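Local coordinates for protein MIX1 (Leishmania major, PDB 3HA4) that acts as a homodimeric, all-helical scaffold of TPR-like fold that mediates protein-protein interactions and is probably anchored in the mitochondrial membrane, at the interface of chains A and B. Coordinates in Å, arbitrary orientation; residue numbers count along the deposited sequence, not the author numbering. Chains: chain A/B, MIX1.

The interface of chains A and B. Residues chain A 124-125, 127-128; chain B 34-35, 118.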
ATOM      1  N   ASP A 124       8.246  -6.691 -10.571  1.00 36.85           N
ATOM      2  CA  ASP A 124       7.662  -5.397 -10.427  1.00 55.88           C
ATOM      3  C   ASP A 124       7.635  -5.013  -8.988  1.00 37.52           C
ATOM      4  O   ASP A 124       7.781  -3.885  -8.659  1.00 39.86           O
ATOM      5  CB  ASP A 124       6.235  -5.468 -10.894  1.00 61.10           C
ATOM      6  CG  ASP A 124       6.093  -5.199 -12.325  1.00 77.41           C
ATOM      7  OD1 ASP A 124       6.651  -4.221 -12.795  1.00 78.21           O
ATOM      8  OD2 ASP A 124       5.410  -5.968 -12.976  1.00 97.01           O
ATOM      9  N   VAL A 125       7.399  -5.985  -8.136  1.00 54.70           N
ATOM     10  CA  VAL A 125       7.304  -5.759  -6.734  1.00 42.83           C
ATOM     11  C   VAL A 125       8.651  -5.420  -6.201  1.00 46.64           C
ATOM     12  O   VAL A 125       8.754  -4.644  -5.309  1.00 44.96           O
ATOM     13  CB  VAL A 125       6.820  -6.978  -6.014  1.00 54.41           C
ATOM     14  CG1 VAL A 125       7.166  -6.894  -4.628  1.00 33.86           C
ATOM     15  CG2 VAL A 125       5.377  -7.103  -6.142  1.00 57.55           C
ATOM     16  N   GLU A 127      10.803  -3.825  -7.670  1.00 29.68           N
ATOM     17  CA  GLU A 127      11.125  -2.505  -8.140  1.00 37.85           C
ATOM     18  C   GLU A 127      10.445  -1.441  -7.327  1.00 32.39           C
ATOM     19  O   GLU A 127      11.009  -0.444  -7.057  1.00 41.57           O
ATOM     20  CB  GLU A 127      10.722  -2.368  -9.600  1.00 53.56           C
ATOM     21  CG  GLU A 127      11.742  -2.848 -10.606  1.00 67.23           C
ATOM     22  CD  GLU A 127      11.253  -2.773 -12.033  1.00 99.76           C
ATOM     23  OE1 GLU A 127      10.646  -1.771 -12.394  1.00 90.89           O
ATOM     24  OE2 GLU A 127      11.478  -3.702 -12.809  1.00 87.10           O
ATOM     25  N   ILE A 128       9.203  -1.661  -6.962  1.00 41.86           N
ATOM     26  CA  ILE A 128       8.458  -0.771  -6.113  1.00 39.80           C
ATOM     27  C   ILE A 128       9.066  -0.666  -4.725  1.00 42.14           C
ATOM     28  O   ILE A 128       8.981   0.353  -4.105  1.00 27.10           O
ATOM     29  CB  ILE A 128       6.990  -1.190  -6.085  1.00 33.25           C
ATOM     30  CG1 ILE A 128       6.100   0.011  -5.957  1.00 41.47           C
ATOM     31  CG2 ILE A 128       6.699  -2.126  -4.999  1.00 26.50           C
ATOM     32  CD1 ILE A 128       4.716  -0.326  -5.788  1.00 52.68           C
TER
ATOM     33  N   TRP B  34       5.452   0.450 -13.443  1.00 59.91           N
ATOM     34  CA  TRP B  34       4.521   0.255 -12.356  1.00 50.72           C
ATOM     35  C   TRP B  34       4.800   1.073 -11.118  1.00 51.03           C
ATOM     36  O   TRP B  34       3.914   1.685 -10.562  1.00 46.96           O
ATOM     37  CB  TRP B  34       4.508  -1.223 -11.997  1.00 63.85           C
ATOM     38  CG  TRP B  34       3.375  -1.631 -11.158  1.00 56.20           C
ATOM     39  CD1 TRP B  34       2.085  -1.465 -11.432  1.00 49.16           C
ATOM     40  CD2 TRP B  34       3.441  -2.281  -9.910  1.00 54.74           C
ATOM     41  NE1 TRP B  34       1.322  -1.966 -10.451  1.00 45.25           N
ATOM     42  CE2 TRP B  34       2.140  -2.471  -9.487  1.00 56.76           C
ATOM     43  CE3 TRP B  34       4.480  -2.710  -9.095  1.00 47.45           C
ATOM     44  CZ2 TRP B  34       1.843  -3.071  -8.296  1.00 43.53           C
ATOM     45  CZ3 TRP B  34       4.187  -3.299  -7.947  1.00 44.98           C
ATOM     46  CH2 TRP B  34       2.882  -3.483  -7.544  1.00 45.35           C
ATOM     47  N   PRO B  35       6.058   1.079 -10.692  1.00 68.35           N
ATOM     48  CA  PRO B  35       6.474   1.861  -9.524  1.00 56.22           C
ATOM     49  C   PRO B  35       6.218   3.348  -9.743  1.00 64.10           C
ATOM     50  O   PRO B  35       5.778   4.041  -8.826  1.00 62.56           O
ATOM     51  CB  PRO B  35       7.977   1.591  -9.444  1.00 48.65           C
ATOM     52  CG  PRO B  35       8.146   0.248 -10.058  1.00 61.38           C
ATOM     53  CD  PRO B  35       7.119   0.164 -11.152  1.00 61.09           C
ATOM     54  N   GLY B 118       0.648  -5.955 -11.630  1.00103.22           N
ATOM     55  CA  GLY B 118       1.877  -5.847 -10.908  1.00 85.83           C
ATOM     56  C   GLY B 118       2.031  -6.804  -9.763  1.00103.54           C
ATOM     57  O   GLY B 118       3.086  -7.319  -9.550  1.00140.39           O
TER
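The indole of B:Trp34 lays its six-membered ring against one flank of helix 123-137 of chain A, where A:Asp124 and A:Ile128, one helical turn apart, receive it. CE3 of the ring lies 3.5 Å from the backbone O of A:Asp124 and also touches CB of that residue. The neighbouring CZ3 meets A:Ile128, whose CD1 methyl approaches to 3.7 Å; CB and CG2 of the isoleucine border the same ring atom at slightly longer range. It is thus the benzo rim of the indole, remote from NE1, that is packed tightly. The side chain of B:Trp34 reaches the partner helix because CG stands anti to the backbone N (chi1 -165°), with the ring carried toward chain A. B:Gly118, from the same chain as the tryptophan and just after a cis peptide bond, sets its CA over one face of the indole, 3.7 Å above the plane and toward the rim, and probably helps to hold the ring's tilt.

Beside the indole, B:Pro35 extends the apolar surface at the start of helix 34-45. Its CG rests 3.7 Å from CB of A:Glu127, and its CA faces CG1 of A:Ile128, which therefore bridges proline and tryptophan. Contacts thin out toward the carboxylates. The chain of A:Glu127 runs extended beyond CG, and OE1 only skirts the proline ring. The carboxylate of A:Asp124 is turned 55° from the indole plane, and its OD1 comes loosely near the CB methylene of B:Trp34 rather than the ring. A:Val125 is peripheral as a whole and loses little surface to chain B. The patch joins two copies of a homodimerizing protein, and the two-fold symmetry of the interface repeats it with the chains exchanged. At its sparse margin, the CG2 methyl of A:Val125 stands 4.1 Å from the carbonyl O of B:Gly118.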